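YfnB (Bacillus subtilis, PDB 3ED5) is a putative hydrolase of the haloacid dehalogenase superfamily that probably acts as a 5'-nucleotidase. Local coordinates at residues Ile18-Ala24 with Gly101-Ile105; Ile123-Gly127 with Gln157-Tyr163; Trp56-Glu60 with Ser185-Lys191; Val14-Leu19 with Gln132-Leu136. All coordinates share one frame; numbering follows the deposited sequence. Where two conformers were deposited one is given.

Contact 1 (Ile18-Ala24 with Gly101-Ile105); sequences ILDFQAA and GHQLI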
loop_
_atom_site.group_PDB
_atom_site.type_symbol
_atom_site.label_atom_id
_atom_site.label_comp_id
_atom_site.label_asym_id
_atom_site.label_seq_id
_atom_site.Cartn_x
_atom_site.Cartn_y
_atom_site.Cartn_z
ATOM N N ILE A 18 5.833 2.368 3.826
ATOM C CA ILE A 18 6.355 2.442 5.199
ATOM C C ILE A 18 6.421 1.082 5.914
ATOM O O ILE A 18 7.224 0.915 6.804
ATOM C CB ILE A 18 5.599 3.502 6.091
ATOM C CG1 ILE A 18 4.084 3.213 6.127
ATOM C CG2 ILE A 18 5.931 4.911 5.588
ATOM C CD1 ILE A 18 3.196 4.256 6.937
ATOM N N LEU A 19 5.577 0.133 5.515
ATOM C CA LEU A 19 5.661 -1.241 6.037
ATOM C C LEU A 19 6.206 -2.126 4.939
ATOM O O LEU A 19 5.903 -1.899 3.770
ATOM C CB LEU A 19 4.269 -1.742 6.473
ATOM C CG LEU A 19 3.707 -1.078 7.733
ATOM C CD1 LEU A 19 2.349 -1.743 8.107
ATOM C CD2 LEU A 19 4.694 -1.203 8.885
ATOM N N ASP A 20 6.967 -3.152 5.321
ATOM C CA ASP A 20 7.582 -4.038 4.344
ATOM C C ASP A 20 6.552 -5.146 4.050
ATOM O O ASP A 20 6.561 -6.213 4.684
ATOM C CB ASP A 20 8.911 -4.563 4.907
ATOM C CG ASP A 20 9.670 -5.490 3.926
ATOM O OD1 ASP A 20 9.159 -5.866 2.865
ATOM O OD2 ASP A 20 10.803 -5.833 4.248
ATOM N N PHE A 21 5.646 -4.851 3.108
ATOM C CA PHE A 21 4.587 -5.784 2.758
ATOM C C PHE A 21 5.158 -7.014 2.094
ATOM O O PHE A 21 4.671 -8.123 2.327
ATOM C CB PHE A 21 3.559 -5.154 1.823
ATOM C CG PHE A 21 2.425 -6.082 1.487
ATOM C CD1 PHE A 21 1.353 -6.237 2.378
ATOM C CD2 PHE A 21 2.462 -6.862 0.315
ATOM C CE1 PHE A 21 0.289 -7.108 2.078
ATOM C CE2 PHE A 21 1.404 -7.745 0.020
ATOM C CZ PHE A 21 0.316 -7.855 0.904
ATOM N N GLN A 22 6.217 -6.835 1.307
ATOM C CA GLN A 22 6.875 -8.037 0.707
ATOM C C GLN A 22 7.261 -9.080 1.755
ATOM O O GLN A 22 7.052 -10.287 1.547
ATOM C CB GLN A 22 8.111 -7.630 -0.105
ATOM C CG GLN A 22 7.751 -6.703 -1.277
ATOM C CD GLN A 22 6.717 -7.327 -2.179
ATOM O OE1 GLN A 22 5.562 -6.876 -2.269
ATOM N NE2 GLN A 22 7.108 -8.392 -2.831
ATOM N N ALA A 23 7.857 -8.628 2.855
ATOM C CA ALA A 23 8.208 -9.503 3.934
ATOM C C ALA A 23 6.992 -10.172 4.585
ATOM O O ALA A 23 7.022 -11.384 4.865
ATOM C CB ALA A 23 9.089 -8.785 4.980
ATOM N N ALA A 24 5.961 -9.380 4.878
ATOM C CA ALA A 24 4.721 -9.911 5.461
ATOM C C ALA A 24 4.078 -10.945 4.530
ATOM O O ALA A 24 3.658 -12.006 4.991
ATOM C CB ALA A 24 3.713 -8.773 5.769
ATOM N N GLY A 101 2.361 -9.861 10.287
ATOM C CA GLY A 101 3.585 -9.326 9.686
ATOM C C GLY A 101 3.506 -7.802 9.695
ATOM O O GLY A 101 2.696 -7.229 8.969
ATOM N N HIS A 102 4.334 -7.158 10.515
ATOM C CA HIS A 102 4.346 -5.671 10.592
ATOM C C HIS A 102 5.775 -5.162 10.494
ATOM O O HIS A 102 6.140 -4.177 11.128
ATOM C CB HIS A 102 3.672 -5.159 11.883
ATOM C CG HIS A 102 4.041 -5.940 13.101
ATOM N ND1 HIS A 102 5.124 -5.633 13.899
ATOM C CD2 HIS A 102 3.489 -7.060 13.627
ATOM C CE1 HIS A 102 5.228 -6.539 14.856
ATOM N NE2 HIS A 102 4.237 -7.404 14.721
ATOM N N GLN A 103 6.600 -5.882 9.720
ATOM C CA GLN A 103 7.961 -5.460 9.397
ATOM C C GLN A 103 7.945 -4.047 8.802
ATOM O O GLN A 103 7.031 -3.703 8.046
ATOM C CB GLN A 103 8.571 -6.448 8.375
ATOM C CG GLN A 103 8.534 -7.913 8.855
ATOM C CD GLN A 103 7.295 -8.694 8.391
ATOM O OE1 GLN A 103 6.245 -8.121 8.111
ATOM N NE2 GLN A 103 7.439 -10.018 8.285
ATOM N N LEU A 104 8.959 -3.246 9.153
ATOM C CA LEU A 104 9.055 -1.856 8.672
ATOM C C LEU A 104 9.988 -1.752 7.477
ATOM O O LEU A 104 10.963 -2.509 7.361
ATOM C CB LEU A 104 9.610 -0.950 9.790
ATOM C CG LEU A 104 8.657 -0.664 10.957
ATOM C CD1 LEU A 104 9.412 -0.209 12.209
ATOM C CD2 LEU A 104 7.613 0.358 10.558
ATOM N N ILE A 105 9.681 -0.815 6.584
ATOM C CA ILE A 105 10.665 -0.350 5.603
ATOM C C ILE A 105 11.820 0.316 6.342
ATOM O O ILE A 105 11.597 0.986 7.366
ATOM C CB ILE A 105 10.012 0.627 4.608
ATOM C CG1 ILE A 105 8.927 -0.103 3.779
ATOM C CG2 ILE A 105 11.071 1.287 3.710
ATOM C CD1 ILE A 105 9.511 -1.113 2.727
HETATM O O HOH W 1 11.748 -4.901 7.008
#
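Gln103 has CG anti to its carbonyl carbon (chi1 -55°), and a bend at chi2 (93°) folds its amide back along the start of helix 21-35. There the side chain lies against Ala23 and Ala24. Gln103 CD is 3.9 Å from Ala23 CB, and Gln103 OE1 is 3.5 Å from Ala24 CB. The backbones meet beside this patch. Asp20 N donates to Gln103 O at 2.8 Å, a nearly straight bond (168°) with the donor above the carbonyl plane. Ile105 N donates to Ile18 O at 3.0 Å. These two bonds flank Leu19 and Leu104, which form a single beta bridge. Their side chains touch through Leu19 CD2 and Leu104 CD2, 3.7 Å apart. Asp20 is also the N-cap of the helix, and its OD1 accepts from Ala23 N at 3.1 Å. Changing Gln103 to an alanine would probably uncover the methyl groups of Ala23 and Ala24 and leave a gap beside the helix start. The chain passes here into helices 21-35 to 87-98 and back again, so the contact ties together the two linkers between Rossmann-like core and C1-type cap, a layout typical of HAD hydrolases.

Contact 2 (Ile123-Gly127 with Gln157-Tyr163); sequences IVTNG and QKPMKEY. With FMT (formic acid), chain C; FMT (formic acid), chain D.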
loop_
_atom_site.group_PDB
_atom_site.type_symbol
_atom_site.label_atom_id
_atom_site.label_comp_id
_atom_site.label_asym_id
_atom_site.label_seq_id
_atom_site.Cartn_x
_atom_site.Cartn_y
_atom_site.Cartn_z
ATOM N N ILE A 123 -2.811 8.511 6.368
ATOM C CA ILE A 123 -2.649 7.245 5.620
ATOM C C ILE A 123 -3.711 7.183 4.506
ATOM O O ILE A 123 -4.868 7.530 4.749
ATOM C CB ILE A 123 -2.827 6.003 6.525
ATOM C CG1 ILE A 123 -1.677 5.869 7.547
ATOM C CG2 ILE A 123 -2.965 4.709 5.648
ATOM C CD1 ILE A 123 -0.321 5.556 6.908
ATOM N N VAL A 124 -3.306 6.743 3.300
ATOM C CA VAL A 124 -4.231 6.517 2.186
ATOM C C VAL A 124 -3.955 5.094 1.674
ATOM O O VAL A 124 -2.860 4.802 1.179
ATOM C CB VAL A 124 -4.163 7.607 1.064
ATOM C CG1 VAL A 124 -4.747 8.963 1.639
ATOM C CG2 VAL A 124 -2.700 7.790 0.511
ATOM N N THR A 125 -4.928 4.227 1.882
ATOM C CA THR A 125 -4.694 2.796 1.571
ATOM C C THR A 125 -5.918 2.091 0.970
ATOM O O THR A 125 -7.061 2.373 1.348
ATOM C CB THR A 125 -4.145 2.033 2.839
ATOM O OG1 THR A 125 -3.817 0.661 2.471
ATOM C CG2 THR A 125 -5.207 1.991 3.969
ATOM N N ASN A 126 -5.651 1.146 0.042
ATOM C CA ASN A 126 -6.687 0.249 -0.497
ATOM C C ASN A 126 -6.702 -1.096 0.274
ATOM O O ASN A 126 -7.540 -1.960 0.006
ATOM C CB ASN A 126 -6.386 -0.099 -1.967
ATOM C CG ASN A 126 -6.790 0.983 -2.923
ATOM O OD1 ASN A 126 -7.394 1.996 -2.525
ATOM N ND2 ASN A 126 -6.460 0.797 -4.186
ATOM N N GLY A 127 -5.787 -1.255 1.225
ATOM C CA GLY A 127 -5.700 -2.496 2.017
ATOM C C GLY A 127 -6.903 -2.726 2.916
ATOM O O GLY A 127 -7.604 -1.809 3.296
ATOM N N GLN A 157 -11.735 3.437 -4.819
ATOM C CA GLN A 157 -10.415 2.975 -4.402
ATOM C C GLN A 157 -9.393 3.810 -5.144
ATOM O O GLN A 157 -9.691 4.301 -6.210
ATOM C CB GLN A 157 -10.224 1.455 -4.708
ATOM C CG GLN A 157 -10.312 1.035 -6.181
ATOM C CD GLN A 157 -11.709 1.110 -6.788
ATOM O OE1 GLN A 157 -12.724 0.843 -6.121
ATOM N NE2 GLN A 157 -11.780 1.486 -8.085
ATOM N N LYS A 158 -8.192 3.956 -4.593
ATOM C CA LYS A 158 -7.079 4.521 -5.375
ATOM C C LYS A 158 -6.920 3.676 -6.655
ATOM O O LYS A 158 -7.009 2.424 -6.590
ATOM C CB LYS A 158 -5.751 4.515 -4.598
ATOM C CG LYS A 158 -5.747 5.128 -3.191
ATOM C CD LYS A 158 -4.270 5.179 -2.641
ATOM C CE LYS A 158 -3.851 3.854 -2.176
ATOM N NZ LYS A 158 -2.526 3.882 -1.505
ATOM N N PRO A 159 -6.695 4.322 -7.817
ATOM C CA PRO A 159 -6.389 5.755 -8.026
ATOM C C PRO A 159 -7.591 6.672 -8.321
ATOM O O PRO A 159 -7.401 7.851 -8.704
ATOM C CB PRO A 159 -5.516 5.720 -9.275
ATOM C CG PRO A 159 -6.182 4.661 -10.101
ATOM C CD PRO A 159 -6.478 3.560 -9.064
HETATM N N MSE A 160 -8.806 6.163 -8.171
HETATM C CA MSE A 160 -10.021 6.915 -8.567
HETATM C C MSE A 160 -10.086 8.294 -7.925
HETATM O O MSE A 160 -9.905 8.431 -6.716
HETATM C CB MSE A 160 -11.296 6.143 -8.229
HETATM C CG MSE A 160 -11.414 4.787 -8.953
HETATM SE SE MSE A 160 -11.268 4.891 -10.927
HETATM C CE MSE A 160 -9.389 4.552 -11.154
ATOM N N LYS A 161 -10.359 9.301 -8.751
ATOM C CA LYS A 161 -10.550 10.669 -8.263
ATOM C C LYS A 161 -11.575 10.710 -7.120
ATOM O O LYS A 161 -11.381 11.434 -6.137
ATOM C CB LYS A 161 -10.884 11.603 -9.445
ATOM C CG LYS A 161 -12.163 11.255 -10.233
ATOM C CD LYS A 161 -12.344 12.129 -11.491
ATOM C CE LYS A 161 -13.701 11.887 -12.184
ATOM N NZ LYS A 161 -13.898 12.872 -13.296
ATOM N N GLU A 162 -12.628 9.882 -7.176
ATOM C CA GLU A 162 -13.613 9.964 -6.093
ATOM C C GLU A 162 -13.101 9.447 -4.737
ATOM O O GLU A 162 -13.585 9.838 -3.675
ATOM C CB GLU A 162 -14.930 9.313 -6.498
ATOM C CG GLU A 162 -15.581 9.905 -7.787
ATOM C CD GLU A 162 -15.098 9.251 -9.101
ATOM O OE1 GLU A 162 -14.044 8.558 -9.129
ATOM O OE2 GLU A 162 -15.807 9.417 -10.144
ATOM N N TYR A 163 -12.146 8.527 -4.754
ATOM C CA TYR A 163 -11.492 8.179 -3.498
ATOM C C TYR A 163 -10.794 9.438 -2.899
ATOM O O TYR A 163 -10.933 9.768 -1.710
ATOM C CB TYR A 163 -10.487 7.033 -3.683
ATOM C CG TYR A 163 -9.606 6.863 -2.468
ATOM C CD1 TYR A 163 -10.024 6.076 -1.386
ATOM C CD2 TYR A 163 -8.368 7.535 -2.374
ATOM C CE1 TYR A 163 -9.208 5.926 -0.233
ATOM C CE2 TYR A 163 -7.551 7.414 -1.223
ATOM C CZ TYR A 163 -7.984 6.621 -0.162
ATOM O OH TYR A 163 -7.183 6.478 0.955
HETATM C C FMT C . -2.734 0.736 -2.474
HETATM O O1 FMT C . -2.812 -0.470 -2.633
HETATM O O2 FMT C . -3.208 1.229 -1.451
HETATM C C FMT D . -15.784 1.961 -8.277
HETATM O O1 FMT D . -14.891 1.258 -8.833
HETATM O O2 FMT D . -16.299 1.752 -7.149
#
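Lys158 NZ donates to Val124 O at 2.9 Å, from well above the carbonyl plane. A bend at chi3 (-78°) turns the end of the lysine toward that oxygen. The same NZ forms salt bridges with Asp189 and with Asp13, the nucleophile by similarity. The side-chain amide of Asn126 takes both backbone polar groups of Lys158. Its OD1 receives Lys158 N at 3.0 Å, in the carbonyl plane and on a lone pair. Its ND2 donates to Lys158 O at 3.0 Å, and that oxygen lies in the amide plane of Asn126. The two bonds fix the rotation of the amide and hold it to the lysine backbone. A leucine in place of Asn126 would probably leave Lys158 N and O without these partners and let the lysine backbone shift near the nucleophile. Tyr163 OH touches Val124 CB at 3.2 Å, with the ring edge behind it. The Thr-Asn-Gly end of strand 120-125 and the Lys-Pro segment, joined by a cis peptide, match HAD motifs II and III, which line the active site at the C-terminal ends of the parallel strands. A formate, probably from the crystallisation liquor, lies in this pocket. Outside this shell, Thr125 OG1 accepts from Gly127 N at 3.0 Å in an ST turn, and also accepts from Gln132 NE2. The hydroxyl of Tyr163 is hydrogen-bonded to Phe149 O on the neighbouring strand. Gln157 NE2 is hydrogen-bonded to Glu60 O on helix 42-60.

Contact 3 (Trp56-Glu60 with Ser185-Lys191); sequences WRAFE and SLTADIK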
loop_
_atom_site.group_PDB
_atom_site.type_symbol
_atom_site.label_atom_id
_atom_site.label_comp_id
_atom_site.label_asym_id
_atom_site.label_seq_id
_atom_site.Cartn_x
_atom_site.Cartn_y
_atom_site.Cartn_z
ATOM N N TRP A 56 -5.568 -7.340 -8.351
ATOM C CA TRP A 56 -5.569 -6.001 -7.693
ATOM C C TRP A 56 -5.676 -4.899 -8.735
ATOM O O TRP A 56 -6.373 -3.895 -8.513
ATOM C CB TRP A 56 -4.356 -5.760 -6.761
ATOM C CG TRP A 56 -4.497 -6.453 -5.466
ATOM C CD1 TRP A 56 -4.164 -7.799 -5.205
ATOM C CD2 TRP A 56 -5.065 -5.945 -4.255
ATOM N NE1 TRP A 56 -4.470 -8.105 -3.896
ATOM C CE2 TRP A 56 -5.015 -6.988 -3.294
ATOM C CE3 TRP A 56 -5.541 -4.664 -3.850
ATOM C CZ2 TRP A 56 -5.459 -6.826 -1.975
ATOM C CZ3 TRP A 56 -6.006 -4.511 -2.524
ATOM C CH2 TRP A 56 -5.965 -5.589 -1.601
ATOM N N ARG A 57 -5.010 -5.054 -9.874
ATOM C CA ARG A 57 -5.160 -4.040 -10.925
ATOM C C ARG A 57 -6.610 -3.937 -11.386
ATOM O O ARG A 57 -7.121 -2.830 -11.584
ATOM C CB ARG A 57 -4.253 -4.290 -12.147
ATOM C CG ARG A 57 -2.789 -3.940 -11.854
ATOM C CD ARG A 57 -2.588 -2.398 -11.708
ATOM N NE ARG A 57 -2.882 -1.756 -12.982
ATOM C CZ ARG A 57 -3.784 -0.803 -13.177
ATOM N NH1 ARG A 57 -4.495 -0.304 -12.169
ATOM N NH2 ARG A 57 -3.954 -0.324 -14.401
ATOM N N ALA A 58 -7.275 -5.083 -11.567
ATOM C CA ALA A 58 -8.695 -5.084 -11.995
ATOM C C ALA A 58 -9.546 -4.335 -10.956
ATOM O O ALA A 58 -10.402 -3.494 -11.317
ATOM C CB ALA A 58 -9.214 -6.511 -12.234
ATOM N N PHE A 59 -9.253 -4.559 -9.678
ATOM C CA PHE A 59 -9.933 -3.791 -8.602
ATOM C C PHE A 59 -9.648 -2.281 -8.675
ATOM O O PHE A 59 -10.587 -1.474 -8.609
ATOM C CB PHE A 59 -9.574 -4.395 -7.256
ATOM C CG PHE A 59 -9.712 -3.456 -6.077
ATOM C CD1 PHE A 59 -10.968 -3.035 -5.621
ATOM C CD2 PHE A 59 -8.575 -3.058 -5.394
ATOM C CE1 PHE A 59 -11.071 -2.208 -4.490
ATOM C CE2 PHE A 59 -8.659 -2.223 -4.251
ATOM C CZ PHE A 59 -9.923 -1.803 -3.816
ATOM N N GLU A 60 -8.379 -1.897 -8.829
ATOM C CA GLU A 60 -8.044 -0.459 -9.000
ATOM C C GLU A 60 -8.806 0.162 -10.163
ATOM O O GLU A 60 -9.267 1.330 -10.075
ATOM C CB GLU A 60 -6.542 -0.250 -9.213
ATOM C CG GLU A 60 -5.721 -0.513 -7.953
ATOM C CD GLU A 60 -4.210 -0.523 -8.199
ATOM O OE1 GLU A 60 -3.749 -0.173 -9.319
ATOM O OE2 GLU A 60 -3.487 -0.881 -7.252
ATOM N N SER A 185 3.267 2.539 -5.503
ATOM C CA SER A 185 2.480 2.085 -6.662
ATOM C C SER A 185 2.289 3.178 -7.709
ATOM O O SER A 185 1.666 4.213 -7.444
ATOM C CB SER A 185 1.113 1.547 -6.218
ATOM O OG SER A 185 0.279 1.346 -7.370
ATOM N N LEU A 186 2.814 2.955 -8.915
ATOM C CA LEU A 186 2.575 3.897 -10.019
ATOM C C LEU A 186 1.090 4.048 -10.316
ATOM O O LEU A 186 0.621 5.151 -10.626
ATOM C CB LEU A 186 3.261 3.403 -11.296
ATOM C CG LEU A 186 4.779 3.490 -11.288
ATOM C CD1 LEU A 186 5.262 2.868 -12.622
ATOM C CD2 LEU A 186 5.183 4.939 -11.224
ATOM N N THR A 187 0.371 2.927 -10.202
ATOM C CA THR A 187 -1.022 2.885 -10.599
ATOM C C THR A 187 -2.000 3.384 -9.546
ATOM O O THR A 187 -3.013 3.980 -9.923
ATOM C CB THR A 187 -1.457 1.488 -11.098
ATOM O OG1 THR A 187 -1.254 0.517 -10.064
ATOM C CG2 THR A 187 -0.646 1.061 -12.341
ATOM N N ALA A 188 -1.732 3.146 -8.265
ATOM C CA ALA A 188 -2.650 3.565 -7.213
ATOM C C ALA A 188 -2.231 4.913 -6.688
ATOM O O ALA A 188 -3.089 5.808 -6.513
ATOM C CB ALA A 188 -2.674 2.579 -6.059
ATOM N N ASP A 189 -0.929 5.062 -6.404
ATOM C CA ASP A 189 -0.461 6.276 -5.670
ATOM C C ASP A 189 -0.071 7.402 -6.597
ATOM O O ASP A 189 -0.515 8.551 -6.424
ATOM C CB ASP A 189 0.721 5.936 -4.750
ATOM C CG ASP A 189 0.371 4.888 -3.720
ATOM O OD1 ASP A 189 -0.674 5.042 -3.052
ATOM O OD2 ASP A 189 1.146 3.901 -3.621
ATOM N N ILE A 190 0.746 7.106 -7.601
ATOM C CA ILE A 190 1.250 8.176 -8.443
ATOM C C ILE A 190 0.183 8.644 -9.428
ATOM O O ILE A 190 -0.132 9.824 -9.478
ATOM C CB ILE A 190 2.571 7.800 -9.138
ATOM C CG1 ILE A 190 3.598 7.252 -8.114
ATOM C CG2 ILE A 190 3.105 8.985 -9.917
ATOM C CD1 ILE A 190 3.900 8.199 -6.884
ATOM N N LYS A 191 -0.426 7.718 -10.162
ATOM C CA LYS A 191 -1.550 8.063 -11.031
ATOM C C LYS A 191 -2.675 8.680 -10.196
ATOM O O LYS A 191 -3.239 9.685 -10.583
ATOM C CB LYS A 191 -2.063 6.849 -11.790
ATOM C CG LYS A 191 -3.205 7.171 -12.781
ATOM C CD LYS A 191 -4.127 5.915 -12.879
ATOM C CE LYS A 191 -3.527 4.794 -13.699
ATOM N NZ LYS A 191 -3.697 3.453 -13.004
HETATM O O HOH W 2 -6.141 2.045 -13.140
HETATM O O HOH W 3 -0.955 -1.009 -6.978
#
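Glu60 OE1 is held by two donors from the two helices. Thr187 OG1 donates at 2.7 Å to Glu60 OE1, which receives it on its syn lone pair. Arg57 NH1 bonds to the same oxygen at 2.9 Å from the anti side, in a salt bridge one turn back. Glu60 reaches across with its chain extended beyond CG. The bends of Arg57 at chi2 and chi3 lay its guanidinium beside Thr187, whose CG2 sits over one face, offset toward the rim. Arg57 NH2 also has a salt bridge to Glu61. The threonine therefore offers its hydroxyl to the glutamate and its methyl to the arginine. Lys191 NZ comes within 3.9 Å of Arg57 NH1. Water 2 accepts from both, which probably eases the like charges. Lys191 NZ also donates to Thr187 O. Ser185 OG caps its helix, taking Ala188 N at 2.8 Å. A second water bridges Glu60 OE2 and Ser185 OG. The short helix axes pass 10.8 Å apart at 38°. Helix 42-60 belongs to the cap and helix 186-195 to the core. With few apolar touches and bonds through polar groups and water, this seam is consistent with a cap that can move on the core.

Contact 4 (Val14-Leu19 with Gln132-Leu136); sequences VDDTIL and QYKRL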
loop_
_atom_site.group_PDB
_atom_site.type_symbol
_atom_site.label_atom_id
_atom_site.label_comp_id
_atom_site.label_asym_id
_atom_site.label_seq_id
_atom_site.Cartn_x
_atom_site.Cartn_y
_atom_site.Cartn_z
ATOM N N VAL A 14 0.683 2.628 2.618
ATOM C CA VAL A 14 1.212 1.747 3.677
ATOM C C VAL A 14 2.189 0.728 3.080
ATOM O O VAL A 14 3.395 0.701 3.398
ATOM C CB VAL A 14 0.059 0.990 4.423
ATOM C CG1 VAL A 14 0.622 0.033 5.499
ATOM C CG2 VAL A 14 -0.869 2.011 5.159
ATOM N N ASP A 15 1.641 -0.131 2.238
ATOM C CA ASP A 15 2.383 -1.352 1.864
ATOM C C ASP A 15 3.516 -1.084 0.885
ATOM O O ASP A 15 3.309 -0.540 -0.203
ATOM C CB ASP A 15 1.415 -2.420 1.334
ATOM C CG ASP A 15 0.516 -2.933 2.428
ATOM O OD1 ASP A 15 0.998 -3.003 3.574
ATOM O OD2 ASP A 15 -0.648 -3.268 2.146
ATOM N N ASP A 16 4.698 -1.492 1.312
ATOM C CA ASP A 16 5.961 -1.286 0.596
ATOM C C ASP A 16 6.264 0.192 0.428
ATOM O O ASP A 16 7.062 0.563 -0.421
ATOM C CB ASP A 16 5.978 -2.034 -0.741
ATOM C CG ASP A 16 5.927 -3.529 -0.531
ATOM O OD1 ASP A 16 6.582 -4.008 0.426
ATOM O OD2 ASP A 16 5.244 -4.183 -1.333
ATOM N N THR A 17 5.665 1.020 1.297
ATOM C CA THR A 17 6.004 2.448 1.378
ATOM C C THR A 17 6.593 2.689 2.763
ATOM O O THR A 17 7.749 3.092 2.863
ATOM C CB THR A 17 4.767 3.330 1.102
ATOM O OG1 THR A 17 4.286 3.052 -0.224
ATOM C CG2 THR A 17 5.134 4.844 1.177
ATOM N N ILE A 18 5.833 2.368 3.826
ATOM C CA ILE A 18 6.355 2.442 5.199
ATOM C C ILE A 18 6.421 1.082 5.914
ATOM O O ILE A 18 7.224 0.915 6.804
ATOM C CB ILE A 18 5.599 3.502 6.091
ATOM C CG1 ILE A 18 4.084 3.213 6.127
ATOM C CG2 ILE A 18 5.931 4.911 5.588
ATOM C CD1 ILE A 18 3.196 4.256 6.937
ATOM N N LEU A 19 5.577 0.133 5.515
ATOM C CA LEU A 19 5.661 -1.241 6.037
ATOM C C LEU A 19 6.206 -2.126 4.939
ATOM O O LEU A 19 5.903 -1.899 3.770
ATOM C CB LEU A 19 4.269 -1.742 6.473
ATOM C CG LEU A 19 3.707 -1.078 7.733
ATOM C CD1 LEU A 19 2.349 -1.743 8.107
ATOM C CD2 LEU A 19 4.694 -1.203 8.885
ATOM N N GLN A 132 -4.691 -3.140 8.042
ATOM C CA GLN A 132 -3.811 -1.979 8.031
ATOM C C GLN A 132 -3.745 -1.358 9.420
ATOM O O GLN A 132 -2.647 -1.005 9.885
ATOM C CB GLN A 132 -4.298 -0.965 6.979
ATOM C CG GLN A 132 -4.359 -1.509 5.490
ATOM C CD GLN A 132 -3.068 -2.187 5.024
ATOM O OE1 GLN A 132 -2.658 -3.229 5.562
ATOM N NE2 GLN A 132 -2.478 -1.660 3.964
ATOM N N TYR A 133 -4.896 -1.249 10.086
ATOM C CA TYR A 133 -4.943 -0.736 11.452
ATOM C C TYR A 133 -4.048 -1.601 12.363
ATOM O O TYR A 133 -3.224 -1.086 13.144
ATOM C CB TYR A 133 -6.376 -0.717 12.001
ATOM C CG TYR A 133 -7.114 0.589 11.709
ATOM C CD1 TYR A 133 -7.565 0.904 10.430
ATOM C CD2 TYR A 133 -7.344 1.511 12.729
ATOM C CE1 TYR A 133 -8.268 2.114 10.169
ATOM C CE2 TYR A 133 -8.034 2.720 12.487
ATOM C CZ TYR A 133 -8.498 3.005 11.208
ATOM O OH TYR A 133 -9.174 4.200 10.980
ATOM N N LYS A 134 -4.211 -2.914 12.239
ATOM C CA LYS A 134 -3.460 -3.818 13.110
ATOM C C LYS A 134 -1.948 -3.729 12.893
ATOM O O LYS A 134 -1.194 -3.589 13.879
ATOM C CB LYS A 134 -3.952 -5.275 12.966
ATOM C CG LYS A 134 -3.172 -6.243 13.868
ATOM C CD LYS A 134 -3.743 -7.668 13.778
ATOM C CE LYS A 134 -3.192 -8.576 14.852
ATOM N NZ LYS A 134 -1.705 -8.710 14.757
ATOM N N ARG A 135 -1.505 -3.775 11.638
ATOM C CA ARG A 135 -0.070 -3.708 11.315
ATOM C C ARG A 135 0.532 -2.334 11.663
ATOM O O ARG A 135 1.669 -2.260 12.164
ATOM C CB ARG A 135 0.168 -4.086 9.851
ATOM C CG ARG A 135 -0.118 -5.606 9.632
ATOM C CD ARG A 135 -0.227 -5.908 8.158
ATOM N NE ARG A 135 1.038 -5.604 7.446
ATOM C CZ ARG A 135 1.155 -4.841 6.358
ATOM N NH1 ARG A 135 0.093 -4.247 5.800
ATOM N NH2 ARG A 135 2.359 -4.686 5.810
ATOM N N LEU A 136 -0.236 -1.260 11.465
ATOM C CA LEU A 136 0.248 0.043 11.911
ATOM C C LEU A 136 0.360 0.115 13.436
ATOM O O LEU A 136 1.290 0.773 13.967
ATOM C CB LEU A 136 -0.661 1.189 11.402
ATOM C CG LEU A 136 -0.564 1.421 9.894
ATOM C CD1 LEU A 136 -1.736 2.314 9.446
ATOM C CD2 LEU A 136 0.801 1.992 9.447
HETATM O O HOH W 4 -2.337 -5.181 3.487
#
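The CA atoms of Val14 and Gln132 lie 7.6 Å apart where a tight turn packs on helix 129-138; Val14 O accepts from the backbone N of Thr17, Ile18 and Leu19. This turn follows strand 9-12 and the nucleophile. It occupies the place of the squiggle of HAD folds, and Asp15 is the second aspartate of the DxD pair of motif I. Both Asp15 oxygens are gripped by the helix. Arg135 NH1 donates to Asp15 OD1 at 2.7 Å in a salt bridge, on the syn lone pair and in the guanidinium plane. Arg135 NH2 adds a weak bond to the same oxygen. Gln132 NE2 donates to Asp15 OD2 at 3.0 Å from above the carboxylate plane, and it also bonds Thr125 OG1. Water 4 donates to Asp15 OD2 and to Gln132 OE1. These bonds hold the carboxylate against turning. Arg135 is itself positioned by its NE, which donates to Gly101 O on the linker from the cap. A bend at chi3 (62°) swings the guanidinium toward Asp15. Ile18 CD1 packs on Leu136 CD2 at 4.1 Å, and Val14 CG2 touches Leu136 CD1 more loosely. Phe21 also lies against Arg135. Leu19 CD1 sits 3.7 Å above the guanidinium plane of Arg135, over its centre.

The contacts fall into two pairs around the nucleophile. Contacts 1 and 4 have centres about 7 Å apart and share Ile18 and Leu19; contacts 2 and 3 are about 9 Å apart, centre to centre. Between the pairs, the centres of contacts 1 and 2 lie about 20 Å apart, on opposite sides of the chain's centre. Along the chain contact 1 opens and closes within the span of contact 4, and contact 2 within that of contact 3. Strand 120-125 and helix 129-138 link contacts 2 and 4. Contact 1 pairs the two linkers to the cap, and contact 3 joins cap to core. Contacts 2 and 4 fix loops at the ends of strands 9-12 and 120-125 by the probable active site.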